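Local coordinates for proline iminopeptidase-related protein (Thermus thermophilus, PDB 2YYS) that is of unknown function but belongs to the peptidase S33 family of alpha/beta hydrolases and may be a peptidase, at residues V8-A13 / V82-L87; F29-G34 / A106-E111; D59-G64 / P73-V78. All blocks are in the same frame, centred on the assembly; numbering follows the deposited sequence.

Contact 1. Residues V8-A13 / V82-L87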
loop_
_atom_site.group_PDB
_atom_site.type_symbol
_atom_site.label_atom_id
_atom_site.label_comp_id
_atom_site.label_asym_id
_atom_site.label_seq_id
_atom_site.Cartn_x
_atom_site.Cartn_y
_atom_site.Cartn_z
ATOM N N VAL A 8 5.563 -6.496 -18.255
ATOM C CA VAL A 8 4.381 -6.186 -19.043
ATOM C C VAL A 8 4.420 -4.710 -19.438
ATOM O O VAL A 8 4.363 -3.846 -18.563
ATOM C CB VAL A 8 3.108 -6.454 -18.231
ATOM C CG1 VAL A 8 1.886 -6.060 -19.017
ATOM C CG2 VAL A 8 3.039 -7.925 -17.818
ATOM N N PRO A 9 4.516 -4.420 -20.742
ATOM C CA PRO A 9 4.396 -3.043 -21.230
ATOM C C PRO A 9 3.019 -2.453 -20.954
ATOM O O PRO A 9 2.002 -3.098 -21.195
ATOM C CB PRO A 9 4.625 -3.169 -22.750
ATOM C CG PRO A 9 5.326 -4.485 -22.932
ATOM C CD PRO A 9 4.768 -5.367 -21.847
ATOM N N VAL A 10 3.020 -1.228 -20.453
ATOM C CA VAL A 10 1.812 -0.513 -20.080
ATOM C C VAL A 10 1.716 0.849 -20.821
ATOM O O VAL A 10 0.786 1.609 -20.598
ATOM C CB VAL A 10 1.760 -0.420 -18.514
ATOM C CG1 VAL A 10 1.184 0.864 -17.997
ATOM C CG2 VAL A 10 0.990 -1.609 -17.944
ATOM N N GLY A 11 2.633 1.112 -21.759
ATOM C CA GLY A 11 2.657 2.361 -22.511
ATOM C C GLY A 11 3.836 3.235 -22.128
ATOM O O GLY A 11 4.863 3.255 -22.807
ATOM N N GLU A 12 3.697 3.961 -21.028
ATOM C CA GLU A 12 4.785 4.802 -20.541
ATOM C C GLU A 12 5.853 4.012 -19.771
ATOM O O GLU A 12 6.951 4.527 -19.550
ATOM C CB GLU A 12 4.244 5.913 -19.638
ATOM C CG GLU A 12 3.146 6.773 -20.254
ATOM C CD GLU A 12 3.034 8.146 -19.595
ATOM O OE1 GLU A 12 2.606 8.233 -18.420
ATOM O OE2 GLU A 12 3.384 9.147 -20.255
ATOM N N ALA A 13 5.539 2.779 -19.365
ATOM C CA ALA A 13 6.411 1.998 -18.479
ATOM C C ALA A 13 6.309 0.503 -18.748
ATOM O O ALA A 13 5.343 0.056 -19.348
ATOM C CB ALA A 13 6.039 2.271 -17.027
ATOM N N VAL A 82 -2.636 5.038 -10.959
ATOM C CA VAL A 82 -4.000 4.571 -11.072
ATOM C C VAL A 82 -4.250 4.009 -12.462
ATOM O O VAL A 82 -4.749 2.897 -12.617
ATOM C CB VAL A 82 -4.969 5.724 -10.761
ATOM C CG1 VAL A 82 -6.395 5.406 -11.187
ATOM C CG2 VAL A 82 -4.914 6.046 -9.270
ATOM N N GLU A 83 -3.854 4.771 -13.468
ATOM C CA GLU A 83 -4.108 4.408 -14.860
ATOM C C GLU A 83 -3.310 3.163 -15.257
ATOM O O GLU A 83 -3.818 2.290 -15.966
ATOM C CB GLU A 83 -3.803 5.615 -15.759
ATOM C CG GLU A 83 -4.898 6.688 -15.651
ATOM C CD GLU A 83 -4.417 8.121 -15.871
ATOM O OE1 GLU A 83 -5.090 9.061 -15.371
ATOM O OE2 GLU A 83 -3.372 8.319 -16.530
ATOM N N ASP A 84 -2.077 3.066 -14.748
ATOM C CA ASP A 84 -1.251 1.884 -14.932
ATOM C C ASP A 84 -1.963 0.635 -14.449
ATOM O O ASP A 84 -1.855 -0.410 -15.055
ATOM C CB ASP A 84 0.042 2.001 -14.125
ATOM C CG ASP A 84 1.094 2.838 -14.806
ATOM O OD1 ASP A 84 0.891 3.278 -15.965
ATOM O OD2 ASP A 84 2.172 3.083 -14.234
ATOM N N THR A 85 -2.677 0.744 -13.337
ATOM C CA THR A 85 -3.329 -0.421 -12.767
ATOM C C THR A 85 -4.367 -0.949 -13.762
ATOM O O THR A 85 -4.436 -2.146 -14.017
ATOM C CB THR A 85 -3.966 -0.076 -11.414
ATOM O OG1 THR A 85 -2.967 0.460 -10.535
ATOM C CG2 THR A 85 -4.461 -1.331 -10.715
ATOM N N LEU A 86 -5.157 -0.047 -14.329
ATOM C CA LEU A 86 -6.173 -0.427 -15.311
ATOM C C LEU A 86 -5.549 -0.924 -16.601
ATOM O O LEU A 86 -6.020 -1.901 -17.160
ATOM C CB LEU A 86 -7.112 0.736 -15.623
ATOM C CG LEU A 86 -8.360 0.801 -14.753
ATOM C CD1 LEU A 86 -9.270 -0.398 -15.004
ATOM C CD2 LEU A 86 -7.990 0.917 -13.248
ATOM N N LEU A 87 -4.491 -0.265 -17.067
ATOM C CA LEU A 87 -3.805 -0.709 -18.284
ATOM C C LEU A 87 -3.207 -2.103 -18.085
ATOM O O LEU A 87 -3.249 -2.945 -18.979
ATOM C CB LEU A 87 -2.742 0.308 -18.709
ATOM C CG LEU A 87 -3.311 1.644 -19.212
ATOM C CD1 LEU A 87 -2.224 2.687 -19.373
ATOM C CD2 LEU A 87 -4.059 1.482 -20.557
#
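Val10 is the central residue here, and it reaches the helix through one methyl group, CG1. That methyl meets both Asp84 and Leu87. The first approach is close: CG1 lies 3.2 Å from Asp84 OD1, with the valine and aspartate side chains crossing at about a right angle. This is a close van der Waals contact of a methyl with a carboxylate oxygen, not a hydrogen bond. On Val10 the torsion that places CG1 lies off a staggered position (chi1 144°), which may reflect a tight fit.

Leu87 is one turn further along the helix and meets the valine in two ways. Its CB stands 4.0 Å from Val10 CG1, and its CD1 rests 3.4 Å from Val10 O. The leucine thus lies alongside both the side chain and the carbonyl of the same residue. Leu87 is itself exposed, so the apolar patch has an open flank. Asp84, by contrast, is buried. Its OD2 makes a salt bridge with Arg61. That bridge helps hold the carboxylate beside the valine methyl.

The segment 8-13 folds back on itself, with Val10 N hydrogen-bonded to Ala13 O at 2.9 Å. Residues 10-13 connect strands 3-9 and 14-20, which form a hairpin at one edge of the central sheet. Helix 78-91 packs against this connection through Asp84 and Leu87. On another side the helix meets helix 105-115, where Val82 touches Val112 and Arg115.

Contact 2. Residues F29-G34 / A106-E111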
loop_
_atom_site.group_PDB
_atom_site.type_symbol
_atom_site.label_atom_id
_atom_site.label_comp_id
_atom_site.label_asym_id
_atom_site.label_seq_id
_atom_site.Cartn_x
_atom_site.Cartn_y
_atom_site.Cartn_z
ATOM N N PHE A 29 -5.629 -7.273 -7.541
ATOM C CA PHE A 29 -4.415 -6.546 -7.845
ATOM C C PHE A 29 -3.825 -5.988 -6.558
ATOM O O PHE A 29 -4.553 -5.470 -5.704
ATOM C CB PHE A 29 -4.712 -5.435 -8.853
ATOM C CG PHE A 29 -4.851 -5.941 -10.257
ATOM C CD1 PHE A 29 -3.900 -5.662 -11.206
ATOM C CD2 PHE A 29 -5.909 -6.758 -10.603
ATOM C CE1 PHE A 29 -4.018 -6.154 -12.497
ATOM C CE2 PHE A 29 -6.027 -7.255 -11.892
ATOM C CZ PHE A 29 -5.080 -6.961 -12.830
ATOM N N VAL A 30 -2.507 -6.098 -6.418
ATOM C CA VAL A 30 -1.824 -5.699 -5.192
ATOM C C VAL A 30 -1.105 -4.391 -5.432
ATOM O O VAL A 30 -0.337 -4.259 -6.384
ATOM C CB VAL A 30 -0.855 -6.781 -4.716
ATOM C CG1 VAL A 30 -0.129 -6.373 -3.420
ATOM C CG2 VAL A 30 -1.615 -8.058 -4.485
ATOM N N LEU A 31 -1.393 -3.413 -4.578
ATOM C CA LEU A 31 -0.795 -2.089 -4.666
ATOM C C LEU A 31 0.135 -1.852 -3.467
ATOM O O LEU A 31 -0.325 -1.587 -2.349
ATOM C CB LEU A 31 -1.900 -1.030 -4.748
ATOM C CG LEU A 31 -2.652 -1.007 -6.087
ATOM C CD1 LEU A 31 -3.952 -0.212 -5.988
ATOM C CD2 LEU A 31 -1.765 -0.429 -7.185
ATOM N N HIS A 32 1.443 -1.967 -3.689
ATOM C CA HIS A 32 2.421 -1.722 -2.627
ATOM C C HIS A 32 2.524 -0.223 -2.298
ATOM O O HIS A 32 1.988 0.639 -3.010
ATOM C CB HIS A 32 3.806 -2.261 -3.010
ATOM C CG HIS A 32 4.456 -1.474 -4.098
ATOM N ND1 HIS A 32 4.544 -1.931 -5.395
ATOM C CD2 HIS A 32 5.000 -0.239 -4.097
ATOM C CE1 HIS A 32 5.131 -1.012 -6.137
ATOM N NE2 HIS A 32 5.419 0.026 -5.374
ATOM N N GLY A 33 3.275 0.069 -1.248
ATOM C CA GLY A 33 3.422 1.416 -0.741
ATOM C C GLY A 33 4.741 2.036 -1.140
ATOM O O GLY A 33 5.403 1.566 -2.045
ATOM N N GLY A 34 5.116 3.102 -0.456
ATOM C CA GLY A 34 6.301 3.861 -0.794
ATOM C C GLY A 34 5.941 5.334 -0.755
ATOM O O GLY A 34 5.697 5.848 0.318
ATOM N N ALA A 106 -2.862 2.650 -0.631
ATOM C CA ALA A 106 -4.258 2.986 -0.350
ATOM C C ALA A 106 -4.784 4.136 -1.195
ATOM O O ALA A 106 -5.902 4.069 -1.659
ATOM C CB ALA A 106 -4.459 3.305 1.114
ATOM N N VAL A 107 -4.003 5.204 -1.353
ATOM C CA VAL A 107 -4.443 6.340 -2.171
ATOM C C VAL A 107 -4.668 5.892 -3.602
ATOM O O VAL A 107 -5.639 6.309 -4.245
ATOM C CB VAL A 107 -3.441 7.524 -2.154
ATOM C CG1 VAL A 107 -3.857 8.623 -3.140
ATOM C CG2 VAL A 107 -3.367 8.117 -0.777
ATOM N N VAL A 108 -3.770 5.047 -4.102
ATOM C CA VAL A 108 -3.900 4.553 -5.455
ATOM C C VAL A 108 -5.161 3.694 -5.554
ATOM O O VAL A 108 -5.928 3.849 -6.486
ATOM C CB VAL A 108 -2.658 3.749 -5.921
ATOM C CG1 VAL A 108 -2.839 3.265 -7.347
ATOM C CG2 VAL A 108 -1.383 4.603 -5.805
ATOM N N ALA A 109 -5.378 2.808 -4.590
ATOM C CA ALA A 109 -6.555 1.934 -4.589
ATOM C C ALA A 109 -7.877 2.713 -4.536
ATOM O O ALA A 109 -8.813 2.398 -5.249
ATOM C CB ALA A 109 -6.490 0.975 -3.423
ATOM N N LEU A 110 -7.936 3.725 -3.682
ATOM C CA LEU A 110 -9.128 4.556 -3.557
ATOM C C LEU A 110 -9.400 5.351 -4.830
ATOM O O LEU A 110 -10.544 5.480 -5.235
ATOM C CB LEU A 110 -9.010 5.491 -2.353
ATOM C CG LEU A 110 -9.038 4.704 -1.043
ATOM C CD1 LEU A 110 -8.395 5.486 0.080
ATOM C CD2 LEU A 110 -10.462 4.319 -0.689
ATOM N N GLU A 111 -8.352 5.851 -5.475
ATOM C CA GLU A 111 -8.509 6.518 -6.762
ATOM C C GLU A 111 -8.918 5.551 -7.876
ATOM O O GLU A 111 -9.707 5.921 -8.742
ATOM C CB GLU A 111 -7.241 7.271 -7.150
ATOM C CG GLU A 111 -7.139 8.615 -6.464
ATOM C CD GLU A 111 -8.225 9.562 -6.937
ATOM O OE1 GLU A 111 -8.147 10.013 -8.106
ATOM O OE2 GLU A 111 -9.173 9.812 -6.154
#
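Leu31 packs its two methyls on Val108 and Ala109, joining strand to helix in the alpha/beta hydrolase fold. Strand 27-31 is an inner strand of the central sheet. Helix 105-115 follows the neighbouring strand 97-102. In this fold that junction is the usual place of the nucleophile elbow, but here the sequence has glycine where the usual serine would stand.

The tight part is built from three buried residues. Leu31 CG stands anti to its own carbonyl carbon (chi1 -72°), and from there the two methyls divide the work. CD2 meets Val108 CG1 at 3.9 Å, and the two side chains cross at a slant. CD1 settles over the helix backbone beside Ala109, 3.6 Å from Ala109 N. The small alanine probably lets the leucine come this close to the main chain. On Val108, CG1 lies anti to the backbone N (chi1 -179°), where it touches both leucine methyls. The contact is wholly apolar. The same leucine also touches Leu99 of strand 97-102 and Thr85 of helix 78-91, so it is enclosed by several elements of the core.

The other end of the segment is looser. After the strand, the chain leaves the helix as a His-Gly-Gly run. In S33 relatives such a run forms part of the oxyanion loop; whether it acts so here is not established. His32 points away from the helix and is buried. Its ND1 makes a weak hydrogen bond to Phe58 O. Gly33 and Gly34 are partly exposed, and Gly34 O is hydrogen-bonded to a glycerol, probably from the crystallisation liquor. Against that open edge, the packed side closes with Leu31 CD1 only 3.8 Å from Ala109 CB.

Contact 3. Residues D59-G64 / P73-V78; sequences DQRGSG and PRLFTV
Arg61 faces Leu75 and Phe76 from the second position of a type II beta turn, Gln60 to Ser63. Ser63 N closes the turn to Gln60 O at 2.9 Å. It belongs to the Asp-Gln-Arg-Gly-Ser-Gly run, a sequence motif of S33 alpha/beta hydrolases. The other segment has a 3-10 turn at 73-75, and Thr77 then N-caps helix 78-91.

Arg61 bends at chi3 (49°), which brings NH2 within 2.8 Å of Leu75 O. The hydrogen bond lies in the carbonyl plane, on a lone pair, but is bent (132° at the hydrogen) and tilted from the guanidinium plane. NE also makes a salt bridge to Asp84 OD2, and NH2 one to Glu12 OE1. Replacing this arginine by a leucine would probably leave Leu75 O without this donor and the carboxylates of Asp84 and Glu12 without their shared positive partner.

Phe76 meets the turn with its ring edge, while Leu75 CB covers part of one ring face. The ring also packs on Pro196, Ala199 and Phe200 of helix 195-202. A beta carbon on Gly62 would be tight against CZ. Arg61 O sits 3.5 Å from Phe76 CE1, and Ser63 OG donates to that same oxygen at 2.9 Å, from above the carbonyl plane.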
loop_
_atom_site.group_PDB
_atom_site.type_symbol
_atom_site.label_atom_id
_atom_site.label_comp_id
_atom_site.label_asym_id
_atom_site.label_seq_id
_atom_site.Cartn_x
_atom_site.Cartn_y
_atom_site.Cartn_z
ATOM N N ASP A 59 5.279 -4.440 -9.291
ATOM C CA ASP A 59 6.012 -3.284 -8.863
ATOM C C ASP A 59 5.602 -2.136 -9.774
ATOM O O ASP A 59 5.560 -2.279 -10.995
ATOM C CB ASP A 59 7.518 -3.512 -8.957
ATOM C CG ASP A 59 8.031 -4.513 -7.958
ATOM O OD1 ASP A 59 7.225 -5.099 -7.195
ATOM O OD2 ASP A 59 9.250 -4.782 -7.874
ATOM N N GLN A 60 5.341 -0.992 -9.167
ATOM C CA GLN A 60 4.836 0.173 -9.855
ATOM C C GLN A 60 5.914 0.764 -10.759
ATOM O O GLN A 60 7.093 0.368 -10.717
ATOM C CB GLN A 60 4.296 1.195 -8.845
ATOM C CG GLN A 60 2.950 0.763 -8.228
ATOM C CD GLN A 60 2.750 1.235 -6.789
ATOM O OE1 GLN A 60 3.202 2.317 -6.424
ATOM N NE2 GLN A 60 2.076 0.420 -5.974
ATOM N N ARG A 61 5.475 1.678 -11.609
ATOM C CA ARG A 61 6.302 2.207 -12.671
ATOM C C ARG A 61 7.603 2.745 -12.091
ATOM O O ARG A 61 7.601 3.447 -11.079
ATOM C CB ARG A 61 5.554 3.283 -13.457
ATOM C CG ARG A 61 5.117 4.493 -12.634
ATOM C CD ARG A 61 4.753 5.692 -13.470
ATOM N NE ARG A 61 3.833 5.332 -14.540
ATOM C CZ ARG A 61 3.581 6.068 -15.623
ATOM N NH1 ARG A 61 2.712 5.634 -16.531
ATOM N NH2 ARG A 61 4.173 7.244 -15.798
ATOM N N GLY A 62 8.713 2.335 -12.697
ATOM C CA GLY A 62 10.033 2.781 -12.298
ATOM C C GLY A 62 10.531 2.272 -10.962
ATOM O O GLY A 62 11.663 2.556 -10.579
ATOM N N SER A 63 9.711 1.499 -10.265
ATOM C CA SER A 63 9.979 1.139 -8.881
ATOM C C SER A 63 10.402 -0.313 -8.739
ATOM O O SER A 63 9.917 -1.187 -9.468
ATOM C CB SER A 63 8.737 1.385 -8.014
ATOM O OG SER A 63 8.137 2.635 -8.313
ATOM N N GLY A 64 11.277 -0.570 -7.769
ATOM C CA GLY A 64 11.673 -1.924 -7.435
ATOM C C GLY A 64 12.232 -2.625 -8.657
ATOM O O GLY A 64 13.169 -2.130 -9.270
ATOM N N PRO A 73 10.314 13.777 -13.855
ATOM C CA PRO A 73 9.427 13.735 -12.679
ATOM C C PRO A 73 7.925 13.761 -12.959
ATOM O O PRO A 73 7.146 13.414 -12.075
ATOM C CB PRO A 73 9.815 15.002 -11.909
ATOM C CG PRO A 73 10.489 15.878 -12.930
ATOM C CD PRO A 73 11.236 14.932 -13.803
ATOM N N ARG A 74 7.522 14.179 -14.153
ATOM C CA ARG A 74 6.111 14.229 -14.531
ATOM C C ARG A 74 5.503 12.849 -14.756
ATOM O O ARG A 74 4.296 12.715 -14.857
ATOM C CB ARG A 74 5.946 15.049 -15.816
ATOM C CG ARG A 74 6.401 16.503 -15.686
ATOM C CD ARG A 74 6.408 17.249 -17.008
ATOM N NE ARG A 74 7.284 16.580 -17.974
ATOM C CZ ARG A 74 7.314 16.825 -19.282
ATOM N NH1 ARG A 74 6.525 17.750 -19.828
ATOM N NH2 ARG A 74 8.151 16.138 -20.053
ATOM N N LEU A 75 6.348 11.830 -14.856
ATOM C CA LEU A 75 5.883 10.458 -14.981
ATOM C C LEU A 75 5.341 9.919 -13.664
ATOM O O LEU A 75 4.634 8.922 -13.662
ATOM C CB LEU A 75 7.017 9.556 -15.474
ATOM C CG LEU A 75 7.564 9.909 -16.862
ATOM C CD1 LEU A 75 8.879 9.167 -17.114
ATOM C CD2 LEU A 75 6.535 9.616 -17.955
ATOM N N PHE A 76 5.657 10.593 -12.560
ATOM C CA PHE A 76 5.384 10.082 -11.227
ATOM C C PHE A 76 4.267 10.851 -10.542
ATOM O O PHE A 76 4.510 11.817 -9.818
ATOM C CB PHE A 76 6.675 10.105 -10.423
ATOM C CG PHE A 76 7.686 9.139 -10.935
ATOM C CD1 PHE A 76 7.473 7.770 -10.791
ATOM C CD2 PHE A 76 8.816 9.579 -11.610
ATOM C CE1 PHE A 76 8.374 6.858 -11.282
ATOM C CE2 PHE A 76 9.747 8.665 -12.102
ATOM C CZ PHE A 76 9.527 7.302 -11.945
ATOM N N THR A 77 3.036 10.416 -10.812
ATOM C CA THR A 77 1.838 11.004 -10.222
ATOM C C THR A 77 0.910 9.896 -9.771
ATOM O O THR A 77 1.014 8.757 -10.223
ATOM C CB THR A 77 1.079 11.887 -11.233
ATOM O OG1 THR A 77 0.650 11.090 -12.344
ATOM C CG2 THR A 77 1.978 13.000 -11.852
ATOM N N VAL A 78 -0.005 10.243 -8.877
ATOM C CA VAL A 78 -1.066 9.333 -8.462
ATOM C C VAL A 78 -1.890 8.874 -9.666
ATOM O O VAL A 78 -2.167 7.687 -9.805
ATOM C CB VAL A 78 -1.974 9.996 -7.395
ATOM C CG1 VAL A 78 -3.223 9.163 -7.125
ATOM C CG2 VAL A 78 -1.212 10.160 -6.121
#

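Overall arrangement
Contact 2 is the core of the set, its centre about 5 Å from the centre of the chain, and purely apolar. Contact 1 lies farther out, its centre about 17 Å from the centre of the chain, and is only partly buried. Contact 3 is intermediate in depth but buried, and is the one with a hydrogen bond between its segments. Contacts 1 and 2 reach the same sheet through different helices, 78-91 and 105-115, and these meet where Val82 packs on Glu111. Contact 3 is nested in the chain loops closed by both others. Its Arg61 joins it to contact 1 by salt bridges. Towards contact 2, Gln60 NE2 probably hydrogen-bonds His32 O.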